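Local coordinates for protein fimbrial subunit type 1 (Actinomyces oris, PDB 3UXF) that forms the shaft of the type 1 fimbriae of Actinomyces oris as their major subunit, a cell-wall-anchored surface protein of adhesive pili, at residues V185-T190 with T347-K352; T202-T207 with Q297-A302; V226-K231 with H268-I273; L238-K243 with Y258-A263. One frame throughout, in Å; residues are numbered along the deposited sequence. Where two conformers were deposited one is given.

Contact 1: V185-T190 with T347-K352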
loop_
_atom_site.group_PDB
_atom_site.type_symbol
_atom_site.label_atom_id
_atom_site.label_comp_id
_atom_site.label_asym_id
_atom_site.label_seq_id
_atom_site.Cartn_x
_atom_site.Cartn_y
_atom_site.Cartn_z
ATOM N N VAL A 185 -1.565 -6.260 1.086
ATOM C CA VAL A 185 -0.832 -5.350 1.941
ATOM C C VAL A 185 -1.093 -3.968 1.384
ATOM O O VAL A 185 -1.149 -3.784 0.167
ATOM C CB VAL A 185 0.665 -5.665 1.975
ATOM C CG1 VAL A 185 0.904 -7.083 2.544
ATOM C CG2 VAL A 185 1.284 -5.522 0.589
ATOM N N ASP A 186 -1.222 -2.974 2.259
ATOM C CA ASP A 186 -1.622 -1.659 1.813
ATOM C C ASP A 186 -0.978 -0.606 2.692
ATOM O O ASP A 186 -0.677 -0.884 3.857
ATOM C CB ASP A 186 -3.144 -1.515 1.938
ATOM C CG ASP A 186 -3.886 -2.438 0.964
ATOM O OD1 ASP A 186 -3.990 -2.069 -0.236
ATOM O OD2 ASP A 186 -4.362 -3.534 1.382
ATOM N N LYS A 187 -0.678 0.540 2.092
ATOM C CA LYS A 187 -0.203 1.682 2.881
ATOM C C LYS A 187 -1.049 2.885 2.552
ATOM O O LYS A 187 -1.378 3.106 1.384
ATOM C CB LYS A 187 1.272 2.000 2.571
ATOM C CG LYS A 187 1.774 3.180 3.416
ATOM C CD LYS A 187 3.347 3.310 3.273
ATOM C CE LYS A 187 3.762 4.591 3.974
ATOM N NZ LYS A 187 5.221 4.627 4.304
ATOM N N GLN A 188 -1.409 3.648 3.580
ATOM C CA GLN A 188 -2.133 4.897 3.388
ATOM C C GLN A 188 -1.375 6.016 4.044
ATOM O O GLN A 188 -0.553 5.808 4.961
ATOM C CB GLN A 188 -3.477 4.825 4.105
ATOM C CG GLN A 188 -4.380 3.715 3.535
ATOM C CD GLN A 188 -5.560 3.444 4.424
ATOM O OE1 GLN A 188 -5.486 2.636 5.349
ATOM N NE2 GLN A 188 -6.677 4.141 4.166
ATOM N N VAL A 189 -1.680 7.227 3.611
ATOM C CA VAL A 189 -1.111 8.406 4.256
ATOM C C VAL A 189 -2.245 9.351 4.604
ATOM O O VAL A 189 -3.219 9.487 3.848
ATOM C CB VAL A 189 -0.070 9.110 3.356
ATOM C CG1 VAL A 189 -0.704 9.604 2.057
ATOM C CG2 VAL A 189 0.577 10.299 4.072
ATOM N N THR A 190 -2.146 9.997 5.768
ATOM C CA THR A 190 -3.094 11.033 6.116
ATOM C C THR A 190 -2.312 12.326 6.221
ATOM O O THR A 190 -1.509 12.475 7.137
ATOM C CB THR A 190 -3.760 10.739 7.479
ATOM O OG1 THR A 190 -4.418 9.460 7.418
ATOM C CG2 THR A 190 -4.796 11.810 7.803
ATOM N N THR A 347 1.862 -0.688 -2.771
ATOM C CA THR A 347 2.120 0.377 -3.717
ATOM C C THR A 347 2.603 1.565 -2.886
ATOM O O THR A 347 2.242 1.676 -1.705
ATOM C CB THR A 347 0.857 0.722 -4.451
ATOM O OG1 THR A 347 -0.194 0.779 -3.508
ATOM C CG2 THR A 347 0.499 -0.428 -5.375
ATOM N N PRO A 348 3.437 2.430 -3.473
ATOM C CA PRO A 348 3.878 3.634 -2.766
ATOM C C PRO A 348 2.715 4.599 -2.603
ATOM O O PRO A 348 1.756 4.563 -3.377
ATOM C CB PRO A 348 4.932 4.241 -3.698
ATOM C CG PRO A 348 4.567 3.711 -5.066
ATOM C CD PRO A 348 4.029 2.320 -4.818
ATOM N N VAL A 349 2.795 5.419 -1.569
ATOM C CA VAL A 349 1.854 6.523 -1.397
ATOM C C VAL A 349 2.635 7.812 -1.423
ATOM O O VAL A 349 3.770 7.849 -0.952
ATOM C CB VAL A 349 1.056 6.432 -0.051
ATOM C CG1 VAL A 349 0.159 5.242 -0.070
ATOM C CG2 VAL A 349 1.961 6.407 1.201
ATOM N N LEU A 350 2.021 8.859 -1.956
ATOM C CA LEU A 350 2.683 10.150 -2.132
ATOM C C LEU A 350 1.962 11.267 -1.412
ATOM O O LEU A 350 0.722 11.253 -1.289
ATOM C CB LEU A 350 2.700 10.548 -3.604
ATOM C CG LEU A 350 3.327 9.526 -4.551
ATOM C CD1 LEU A 350 3.289 10.070 -5.972
ATOM C CD2 LEU A 350 4.742 9.202 -4.152
ATOM N N SER A 351 2.757 12.213 -0.918
ATOM C CA SER A 351 2.311 13.561 -0.519
ATOM C C SER A 351 3.030 14.552 -1.441
ATOM O O SER A 351 4.212 14.369 -1.760
ATOM C CB SER A 351 2.693 13.853 0.937
ATOM O OG SER A 351 2.125 12.917 1.833
ATOM N N LYS A 352 2.307 15.578 -1.896
ATOM C CA LYS A 352 2.868 16.517 -2.886
ATOM C C LYS A 352 2.783 17.950 -2.366
ATOM O O LYS A 352 1.698 18.458 -2.114
ATOM C CB LYS A 352 2.138 16.366 -4.229
ATOM C CG LYS A 352 2.246 14.978 -4.807
ATOM C CD LYS A 352 1.402 14.893 -6.088
ATOM C CE LYS A 352 1.470 13.486 -6.675
ATOM N NZ LYS A 352 2.705 13.296 -7.505
HETATM O O HOH W 1 -0.797 -1.910 -1.858
HETATM O O HOH W 2 -0.739 0.939 -0.706
#
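Strands 185-190 and 349-352 run nearly the same way, 18° apart, with axes 7.0 Å from each other. That is too far for paired neighbours; the strands belong to different sheets, and no direct hydrogen bond joins them. Q188 and V349 have the nearest CA atoms. Two waters fill in beside T347. One donates to V185 O and accepts from T347 N. The other accepts from K187 N (2.8 Å) and from T347 OG1 (2.9 Å). V349 points from its strand onto 185-190 and carries most contacts. Its CG1 comes unusually close to K187 O. Its CG2 lies between the backbone N and the carbonyl carbon (chi1 -66° for CG1), and this branch meets both neighbours. The extended K187 chain crosses V349 at about a right angle, with K187 CE 3.8 Å from V349 CG2. V189 slides past V349 in the opposite direction, V189 CB lying 4.0 Å from V349 CG2. V189 CG2 also reaches S351 OG at 3.8 Å, a polar atom that D191 OD2 engages by a hydrogen bond. K187 CG stands anti to the backbone N (chi1 -179°), and the outstretched chain carries NZ past V349 into the interior. There NZ is covalently joined to N316 CG, an intramolecular isopeptide bond of the kind known from Gram-positive pilins. D227 OD2 accepts a hydrogen bond from the same nitrogen, and the Y203 ring packs beside the chain. The apolar stem of K187 is therefore shielded by V349, and the amide link lies buried, consistent with a brace between strands 185-190 and 312-321.

Contact 2: T202-T207 with Q297-A302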
loop_
_atom_site.group_PDB
_atom_site.type_symbol
_atom_site.label_atom_id
_atom_site.label_comp_id
_atom_site.label_asym_id
_atom_site.label_seq_id
_atom_site.Cartn_x
_atom_site.Cartn_y
_atom_site.Cartn_z
ATOM N N THR A 202 0.679 11.181 9.021
ATOM C CA THR A 202 0.481 9.863 9.606
ATOM C C THR A 202 0.460 8.792 8.514
ATOM O O THR A 202 -0.233 8.955 7.503
ATOM C CB THR A 202 -0.871 9.759 10.324
ATOM O OG1 THR A 202 -1.017 10.826 11.289
ATOM C CG2 THR A 202 -0.985 8.425 11.053
ATOM N N TYR A 203 1.221 7.723 8.711
ATOM C CA TYR A 203 1.166 6.587 7.793
ATOM C C TYR A 203 0.494 5.391 8.443
ATOM O O TYR A 203 0.681 5.134 9.641
ATOM C CB TYR A 203 2.581 6.178 7.389
ATOM C CG TYR A 203 3.284 7.189 6.500
ATOM C CD1 TYR A 203 2.753 7.565 5.279
ATOM C CD2 TYR A 203 4.501 7.742 6.877
ATOM C CE1 TYR A 203 3.386 8.444 4.445
ATOM C CE2 TYR A 203 5.169 8.636 6.035
ATOM C CZ TYR A 203 4.611 8.996 4.834
ATOM O OH TYR A 203 5.265 9.888 4.002
ATOM N N THR A 204 -0.336 4.676 7.675
ATOM C CA THR A 204 -1.045 3.524 8.213
ATOM C C THR A 204 -0.782 2.373 7.287
ATOM O O THR A 204 -1.061 2.458 6.087
ATOM C CB THR A 204 -2.564 3.772 8.315
ATOM O OG1 THR A 204 -2.824 4.992 9.031
ATOM C CG2 THR A 204 -3.266 2.562 8.995
ATOM N N ILE A 205 -0.176 1.307 7.817
ATOM C CA ILE A 205 0.185 0.150 7.006
ATOM C C ILE A 205 -0.663 -1.038 7.456
ATOM O O ILE A 205 -0.736 -1.344 8.629
ATOM C CB ILE A 205 1.669 -0.219 7.192
ATOM C CG1 ILE A 205 2.548 0.980 6.859
ATOM C CG2 ILE A 205 2.017 -1.454 6.355
ATOM C CD1 ILE A 205 3.913 0.845 7.473
ATOM N N THR A 206 -1.359 -1.694 6.523
ATOM C CA THR A 206 -2.267 -2.752 6.899
ATOM C C THR A 206 -1.910 -3.994 6.122
ATOM O O THR A 206 -1.876 -3.959 4.887
ATOM C CB THR A 206 -3.742 -2.333 6.610
ATOM O OG1 THR A 206 -4.003 -1.067 7.232
ATOM C CG2 THR A 206 -4.723 -3.337 7.197
ATOM N N THR A 207 -1.621 -5.068 6.842
ATOM C CA THR A 207 -1.059 -6.278 6.200
ATOM C C THR A 207 -1.833 -7.533 6.585
ATOM O O THR A 207 -2.098 -7.789 7.775
ATOM C CB THR A 207 0.417 -6.476 6.597
ATOM O OG1 THR A 207 0.550 -6.388 8.018
ATOM C CG2 THR A 207 1.266 -5.406 5.984
ATOM N N GLN A 297 -2.222 -3.738 11.733
ATOM C CA GLN A 297 -2.247 -2.354 11.323
ATOM C C GLN A 297 -1.163 -1.610 12.116
ATOM O O GLN A 297 -1.167 -1.564 13.358
ATOM C CB GLN A 297 -3.611 -1.706 11.612
ATOM C CG GLN A 297 -3.705 -0.291 11.164
ATOM C CD GLN A 297 -4.891 0.413 11.805
ATOM O OE1 GLN A 297 -4.831 0.837 12.980
ATOM N NE2 GLN A 297 -5.984 0.503 11.065
ATOM N N VAL A 298 -0.228 -1.034 11.375
ATOM C CA VAL A 298 0.862 -0.269 11.969
ATOM C C VAL A 298 0.644 1.213 11.640
ATOM O O VAL A 298 0.575 1.587 10.480
ATOM C CB VAL A 298 2.222 -0.750 11.406
ATOM C CG1 VAL A 298 3.353 0.205 11.806
ATOM C CG2 VAL A 298 2.550 -2.154 11.887
ATOM N N THR A 299 0.653 2.059 12.663
ATOM C CA THR A 299 0.547 3.512 12.441
ATOM C C THR A 299 1.910 4.086 12.773
ATOM O O THR A 299 2.439 3.782 13.863
ATOM C CB THR A 299 -0.520 4.135 13.356
ATOM O OG1 THR A 299 -1.790 3.533 13.080
ATOM C CG2 THR A 299 -0.609 5.646 13.106
ATOM N N LEU A 300 2.473 4.843 11.825
ATOM C CA LEU A 300 3.745 5.550 12.030
ATOM C C LEU A 300 3.441 7.019 11.994
ATOM O O LEU A 300 2.739 7.494 11.085
ATOM C CB LEU A 300 4.766 5.166 10.959
ATOM C CG LEU A 300 5.171 3.679 10.941
ATOM C CD1 LEU A 300 6.218 3.438 9.811
ATOM C CD2 LEU A 300 5.678 3.231 12.318
ATOM N N ASN A 301 3.968 7.765 12.964
ATOM C CA ASN A 301 3.688 9.196 13.028
ATOM C C ASN A 301 4.935 9.938 12.571
ATOM O O ASN A 301 5.885 10.119 13.354
ATOM C CB ASN A 301 3.301 9.534 14.457
ATOM C CG ASN A 301 2.057 8.779 14.904
ATOM O OD1 ASN A 301 0.917 9.015 14.414
ATOM N ND2 ASN A 301 2.244 7.897 15.883
ATOM N N ALA A 302 4.946 10.356 11.307
ATOM C CA ALA A 302 6.127 10.926 10.698
ATOM C C ALA A 302 6.273 12.385 11.093
ATOM O O ALA A 302 5.336 13.162 10.989
ATOM C CB ALA A 302 6.044 10.809 9.192
HETATM O O HOH W 3 0.821 11.490 13.098
HETATM O O HOH W 4 -3.647 4.860 11.688
HETATM O O HOH W 5 -6.295 -0.368 8.424
#
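Y203 and L300 form a hydrogen-bonded pair in an antiparallel ladder between strands 201-208 and 295-302. Y203 N gives its hydrogen to L300 O at 2.8 Å, nearly straight at 170°, and L300 N returns one to Y203 O. I205 and V298 form the second such pair, again with two N-H to O bonds. T202 with N301, T204 with T299 and T206 with Q297 are the non-hydrogen-bonded pairs between and beyond them. CA-H groups of T202, T204, T299 and Q297 point at opposing carbonyls, as Q297 CA does to I205 O at 3.2 Å. These two strands are neighbours in the antiparallel sheet that also holds 185-190 and 241-245, one sheet of a beta sandwich. The face with Y203, I205, V298 and L300 is the buried one. The I205 and L300 side chains cross, with I205 CD1 4.2 Å from L300 CD1, and A302 CB comes obliquely to Y203 CE2 at 3.9 Å. This face packs on strands 224-229 and 312-321, where I205 and L300 both touch D227. The face with T202, T204, T206, Q297, T299 and N301 is partly exposed and linked by water. T202 CG2 and T299 CG2 meet tightly at 3.5 Å. Both methyls stand anti to their backbone N, with OG1 beside it (chi1 -54° and -60°). T204 CG2 leans on Q297 CG at 3.6 Å. One water joins T202 OG1 to N301 OD1, another joins T204 OG1 to T299 OG1, and a third donates to T206 OG1 and accepts from Q297 NE2. N301 ND2 is held by T239 OG1.

Contact 3: V226-K231 with H268-I273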
loop_
_atom_site.group_PDB
_atom_site.type_symbol
_atom_site.label_atom_id
_atom_site.label_comp_id
_atom_site.label_asym_id
_atom_site.label_seq_id
_atom_site.Cartn_x
_atom_site.Cartn_y
_atom_site.Cartn_z
ATOM N N VAL A 226 8.037 -3.772 7.214
ATOM C CA VAL A 226 9.194 -2.902 6.989
ATOM C C VAL A 226 8.749 -1.669 6.269
ATOM O O VAL A 226 8.015 -1.745 5.281
ATOM C CB VAL A 226 10.271 -3.630 6.154
ATOM C CG1 VAL A 226 11.498 -2.700 5.946
ATOM C CG2 VAL A 226 10.698 -4.926 6.889
ATOM N N ASP A 227 9.183 -0.499 6.754
ATOM C CA ASP A 227 8.852 0.714 6.072
ATOM C C ASP A 227 10.143 1.355 5.548
ATOM O O ASP A 227 11.113 1.574 6.297
ATOM C CB ASP A 227 8.135 1.682 7.004
ATOM C CG ASP A 227 7.575 2.830 6.263
ATOM O OD1 ASP A 227 8.339 3.631 5.685
ATOM O OD2 ASP A 227 6.346 2.923 6.243
ATOM N N ARG A 228 10.148 1.644 4.254
ATOM C CA ARG A 228 11.246 2.388 3.647
ATOM C C ARG A 228 10.962 3.872 3.807
ATOM O O ARG A 228 10.071 4.417 3.158
ATOM C CB ARG A 228 11.435 2.018 2.183
ATOM C CG ARG A 228 12.666 2.719 1.590
ATOM C CD ARG A 228 12.861 2.327 0.127
ATOM N NE ARG A 228 11.871 2.998 -0.704
ATOM C CZ ARG A 228 11.806 2.854 -2.018
ATOM N NH1 ARG A 228 12.666 2.038 -2.631
ATOM N NH2 ARG A 228 10.888 3.503 -2.718
ATOM N N LEU A 229 11.741 4.523 4.665
ATOM C CA LEU A 229 11.464 5.907 5.065
ATOM C C LEU A 229 12.317 6.888 4.293
ATOM O O LEU A 229 13.532 6.758 4.215
ATOM C CB LEU A 229 11.839 6.118 6.530
ATOM C CG LEU A 229 11.002 5.377 7.578
ATOM C CD1 LEU A 229 11.659 5.388 8.938
ATOM C CD2 LEU A 229 9.623 6.052 7.630
ATOM N N ASP A 230 11.674 7.907 3.747
ATOM C CA ASP A 230 12.412 9.019 3.192
ATOM C C ASP A 230 13.297 9.601 4.298
ATOM O O ASP A 230 12.894 9.714 5.460
ATOM C CB ASP A 230 11.387 10.039 2.709
ATOM C CG ASP A 230 12.012 11.207 1.969
ATOM O OD1 ASP A 230 12.575 12.095 2.639
ATOM O OD2 ASP A 230 11.908 11.267 0.722
ATOM N N LYS A 231 14.518 9.968 3.924
ATOM C CA LYS A 231 15.429 10.512 4.922
ATOM C C LYS A 231 15.020 11.838 5.551
ATOM O O LYS A 231 15.568 12.211 6.598
ATOM C CB LYS A 231 16.828 10.644 4.335
ATOM C CG LYS A 231 17.461 9.312 4.039
ATOM C CD LYS A 231 18.966 9.420 4.156
ATOM C CE LYS A 231 19.577 8.023 4.105
ATOM N NZ LYS A 231 21.053 8.037 4.272
ATOM N N HIS A 268 17.704 5.855 1.835
ATOM C CA HIS A 268 16.505 5.930 2.677
ATOM C C HIS A 268 16.928 5.493 4.052
ATOM O O HIS A 268 18.024 4.951 4.234
ATOM C CB HIS A 268 15.488 4.895 2.198
ATOM C CG HIS A 268 15.141 5.039 0.757
ATOM N ND1 HIS A 268 15.820 4.379 -0.244
ATOM C CD2 HIS A 268 14.161 5.749 0.151
ATOM C CE1 HIS A 268 15.271 4.680 -1.408
ATOM N NE2 HIS A 268 14.267 5.507 -1.194
ATOM N N ASN A 269 16.049 5.679 5.025
ATOM C CA ASN A 269 16.192 4.965 6.281
ATOM C C ASN A 269 15.109 3.919 6.379
ATOM O O ASN A 269 14.350 3.718 5.421
ATOM C CB ASN A 269 16.121 5.915 7.466
ATOM C CG ASN A 269 17.224 6.939 7.418
ATOM O OD1 ASN A 269 18.352 6.605 7.081
ATOM N ND2 ASN A 269 16.900 8.198 7.730
ATOM N N TRP A 270 15.121 3.192 7.493
ATOM C CA TRP A 270 14.346 1.957 7.562
ATOM C C TRP A 270 13.734 1.769 8.939
ATOM O O TRP A 270 14.348 2.078 9.965
ATOM C CB TRP A 270 15.240 0.750 7.255
ATOM C CG TRP A 270 15.803 0.794 5.912
ATOM C CD1 TRP A 270 17.042 1.290 5.549
ATOM C CD2 TRP A 270 15.189 0.329 4.709
ATOM N NE1 TRP A 270 17.213 1.153 4.203
ATOM C CE2 TRP A 270 16.099 0.568 3.654
ATOM C CE3 TRP A 270 13.958 -0.275 4.411
ATOM C CZ2 TRP A 270 15.827 0.230 2.325
ATOM C CZ3 TRP A 270 13.701 -0.621 3.072
ATOM C CH2 TRP A 270 14.630 -0.359 2.053
ATOM N N ALA A 271 12.472 1.301 8.976
ATOM C CA ALA A 271 11.813 1.017 10.244
ATOM C C ALA A 271 11.141 -0.329 10.093
ATOM O O ALA A 271 10.382 -0.532 9.150
ATOM C CB ALA A 271 10.754 2.063 10.532
ATOM N N THR A 272 11.408 -1.246 11.013
ATOM C CA THR A 272 10.768 -2.556 10.985
ATOM C C THR A 272 9.963 -2.730 12.266
ATOM O O THR A 272 10.478 -2.509 13.382
ATOM C CB THR A 272 11.825 -3.671 10.960
ATOM O OG1 THR A 272 12.609 -3.535 9.768
ATOM C CG2 THR A 272 11.152 -5.049 10.932
ATOM N N ILE A 273 8.699 -3.127 12.119
ATOM C CA ILE A 273 7.928 -3.607 13.257
ATOM C C ILE A 273 8.035 -5.120 13.214
ATOM O O ILE A 273 7.611 -5.752 12.248
ATOM C CB ILE A 273 6.447 -3.146 13.192
ATOM C CG1 ILE A 273 6.324 -1.634 13.361
ATOM C CG2 ILE A 273 5.582 -3.906 14.222
ATOM C CD1 ILE A 273 6.666 -1.109 14.711
HETATM O O HOH W 6 14.089 8.741 7.952
HETATM O O HOH W 7 17.231 11.106 8.210
#
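D227 and A271 make the shortest of four backbone hydrogen bonds across this antiparallel pair. D227 N reaches A271 O at 2.7 Å, and A271 N returns a bond to D227 O. L229 and N269 form the second hydrogen-bonded pair. Here L229 N lies well above the plane of the N269 carbonyl, 43° out of it. N269 ND2 gives a hydrogen to a water that donates to D230 O, and a weak one to a second water that donates to K231 O. K231 CE lies 3.4 Å from H268 O. R228 carries the packing on the other side of the strands. Its CG stands anti to the backbone N and the chain bends at chi3 (74°), which lays the guanidinium flat on the H268 ring, planes 2° apart and centres 4.2 Å apart. R228 CD sits almost over the centre of that ring in a CH-pi contact, 3.5 Å from the centroid. R228 CG lies over one face of the W270 six-membered ring, and R228 CB touches W270 CZ3 at 3.6 Å. R228 CG thus touches both imidazole and indole, which meet it from different sides at little more than a right angle, and R228 NH1 is hydrogen-bonded to T339 O. V226 CG1 meets the edge of W270 at CE3, 3.8 Å away. On the opposite face L229 CD1 packs on A271 CB at 3.8 Å. Strand 269-275 lies between strands 224-229 and 258-264, and strand 312-321 flanks 224-229 on its other edge. D227 and I273 face strand 295-302 of the opposing sheet.

Contact 4: L238-K243 with Y258-A263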
loop_
_atom_site.group_PDB
_atom_site.type_symbol
_atom_site.label_atom_id
_atom_site.label_comp_id
_atom_site.label_asym_id
_atom_site.label_seq_id
_atom_site.Cartn_x
_atom_site.Cartn_y
_atom_site.Cartn_z
ATOM N N LEU A 238 8.920 8.073 15.658
ATOM C CA LEU A 238 7.788 7.529 14.892
ATOM C C LEU A 238 6.561 7.206 15.755
ATOM O O LEU A 238 5.471 6.924 15.209
ATOM C CB LEU A 238 8.273 6.269 14.160
ATOM C CG LEU A 238 9.247 6.518 13.007
ATOM C CD1 LEU A 238 9.899 5.160 12.616
ATOM C CD2 LEU A 238 8.605 7.228 11.807
ATOM N N THR A 239 6.716 7.203 17.085
ATOM C CA THR A 239 5.667 6.806 18.046
ATOM C C THR A 239 4.651 5.796 17.504
ATOM O O THR A 239 3.468 6.101 17.427
ATOM C CB THR A 239 4.914 8.002 18.658
ATOM O OG1 THR A 239 4.401 8.861 17.634
ATOM C CG2 THR A 239 5.878 8.819 19.516
ATOM N N PRO A 240 5.122 4.602 17.147
ATOM C CA PRO A 240 4.242 3.632 16.486
ATOM C C PRO A 240 3.087 3.159 17.380
ATOM O O PRO A 240 3.251 3.066 18.617
ATOM C CB PRO A 240 5.156 2.439 16.209
ATOM C CG PRO A 240 6.366 2.650 17.099
ATOM C CD PRO A 240 6.505 4.100 17.315
ATOM N N VAL A 241 1.972 2.807 16.721
ATOM C CA VAL A 241 0.854 2.127 17.346
ATOM C C VAL A 241 0.605 0.905 16.473
ATOM O O VAL A 241 0.565 1.026 15.243
ATOM C CB VAL A 241 -0.398 3.006 17.389
ATOM C CG1 VAL A 241 -1.553 2.210 17.968
ATOM C CG2 VAL A 241 -0.130 4.204 18.265
ATOM N N VAL A 242 0.497 -0.265 17.097
ATOM C CA VAL A 242 0.308 -1.519 16.377
ATOM C C VAL A 242 -0.957 -2.188 16.884
ATOM O O VAL A 242 -1.138 -2.344 18.084
ATOM C CB VAL A 242 1.485 -2.493 16.576
ATOM C CG1 VAL A 242 1.286 -3.762 15.734
ATOM C CG2 VAL A 242 2.805 -1.775 16.185
ATOM N N LYS A 243 -1.816 -2.566 15.957
ATOM C CA LYS A 243 -3.092 -3.205 16.297
ATOM C C LYS A 243 -3.330 -4.434 15.456
ATOM O O LYS A 243 -2.797 -4.574 14.355
ATOM C CB LYS A 243 -4.256 -2.255 16.015
ATOM C CG LYS A 243 -4.177 -0.912 16.803
ATOM C CD LYS A 243 -5.411 -0.090 16.510
ATOM C CE LYS A 243 -5.409 1.156 17.357
ATOM N NZ LYS A 243 -6.699 1.894 17.146
ATOM N N TYR A 258 5.683 -6.603 20.157
ATOM C CA TYR A 258 6.510 -6.243 19.001
ATOM C C TYR A 258 7.637 -5.359 19.444
ATOM O O TYR A 258 7.618 -4.807 20.549
ATOM C CB TYR A 258 5.682 -5.477 17.947
ATOM C CG TYR A 258 5.159 -4.144 18.436
ATOM C CD1 TYR A 258 5.911 -2.985 18.291
ATOM C CD2 TYR A 258 3.918 -4.044 19.075
ATOM C CE1 TYR A 258 5.434 -1.758 18.729
ATOM C CE2 TYR A 258 3.438 -2.834 19.521
ATOM C CZ TYR A 258 4.208 -1.703 19.369
ATOM O OH TYR A 258 3.713 -0.507 19.825
ATOM N N THR A 259 8.665 -5.230 18.614
ATOM C CA THR A 259 9.659 -4.183 18.844
ATOM C C THR A 259 9.863 -3.395 17.542
ATOM O O THR A 259 9.805 -3.992 16.440
ATOM C CB THR A 259 11.001 -4.758 19.402
ATOM O OG1 THR A 259 11.889 -5.082 18.344
ATOM C CG2 THR A 259 10.794 -6.033 20.166
ATOM N N LEU A 260 10.081 -2.081 17.680
ATOM C CA LEU A 260 10.378 -1.207 16.548
ATOM C C LEU A 260 11.890 -1.151 16.407
ATOM O O LEU A 260 12.582 -0.857 17.386
ATOM C CB LEU A 260 9.870 0.223 16.764
ATOM C CG LEU A 260 10.348 1.263 15.730
ATOM C CD1 LEU A 260 9.847 1.032 14.303
ATOM C CD2 LEU A 260 9.905 2.677 16.159
ATOM N N ILE A 261 12.392 -1.477 15.219
ATOM C CA ILE A 261 13.832 -1.399 14.940
ATOM C C ILE A 261 14.072 -0.423 13.802
ATOM O O ILE A 261 13.604 -0.681 12.696
ATOM C CB ILE A 261 14.369 -2.773 14.554
ATOM C CG1 ILE A 261 14.008 -3.771 15.653
ATOM C CG2 ILE A 261 15.892 -2.733 14.295
ATOM C CD1 ILE A 261 14.057 -5.199 15.173
ATOM N N THR A 262 14.769 0.692 14.038
ATOM C CA THR A 262 15.076 1.593 12.930
ATOM C C THR A 262 16.551 1.524 12.587
ATOM O O THR A 262 17.380 1.110 13.414
ATOM C CB THR A 262 14.720 3.075 13.191
ATOM O OG1 THR A 262 15.388 3.548 14.377
ATOM C CG2 THR A 262 13.225 3.240 13.388
ATOM N N ALA A 263 16.881 1.932 11.369
ATOM C CA ALA A 263 18.274 1.841 10.909
ATOM C C ALA A 263 18.512 2.875 9.817
ATOM O O ALA A 263 17.626 3.162 9.007
ATOM C CB ALA A 263 18.600 0.434 10.404
HETATM O O HOH W 8 5.122 1.619 19.977
HETATM O O HOH W 9 0.963 -0.331 19.965
#
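V242 lies over one face of the Y258 ring. Its CG2 is nearly centred, 3.5 Å from the ring centroid and 13° off the ring normal, in a CH-pi contact. V242 CB follows alongside, 3.6 Å from Y258 CE2. The two side chains slide past each other in opposite directions. Y258 CG is placed between the backbone N and the carbonyl carbon (chi1 64°), which turns the ring onto V242. At the ring edge, in its plane, is a water that bonds Y258 OH at 2.6 Å and donates to P240 O. A second water bonds Y258 OH and accepts from V242 N at 2.9 Å. The hydroxyl is therefore gripped by two waters, each of which ties it to the backbone of segment 238-243. No direct hydrogen bond crosses between the segments. The rest is apolar. P240 CG meets L260 CD2 at 3.7 Å, the proline crossing the leucine at about a right angle. L238 and T262 reach toward each other tip to tip, L238 CD1 and T262 CG2 being 3.9 Å apart. L238 CD1 is also near L260 CD2, at 4.3 Å. The segments run roughly antiparallel, their directions 158° apart, and the nearest CA atoms are P240 and L260 at 7.8 Å. Segment 238-243 leads into strand 241-245, which pairs with 295-302, whereas strand 258-264 pairs with 269-275, so this is packing between sheets. The contact lies near one edge of the sandwich: L238 also touches A271, V242 and L260 touch I273, and P240 lies on L300.

Of the segments involved, 185-190 comes first, and contact 1 joins it to 347-352 far along the chain, enclosing everything between. Within that loop, contact 2 closes a second one from 202-207 to 297-302. Contact 3 lies inside it, and contact 4, with its short connection, is innermost. No two cross. Contacts 1 and 2 are joined by backbone bonds between strands 185-190 and 201-208. Contacts 2 and 4 meet where 295-302 pairs with 241-245, and contacts 3 and 4 where 269-275 pairs with 258-264. K187 and D227 bring contacts 1 and 3 together in the interior. Contacts 2 and 3 help build the two sheets, while contacts 1 and 4 pack one against the other.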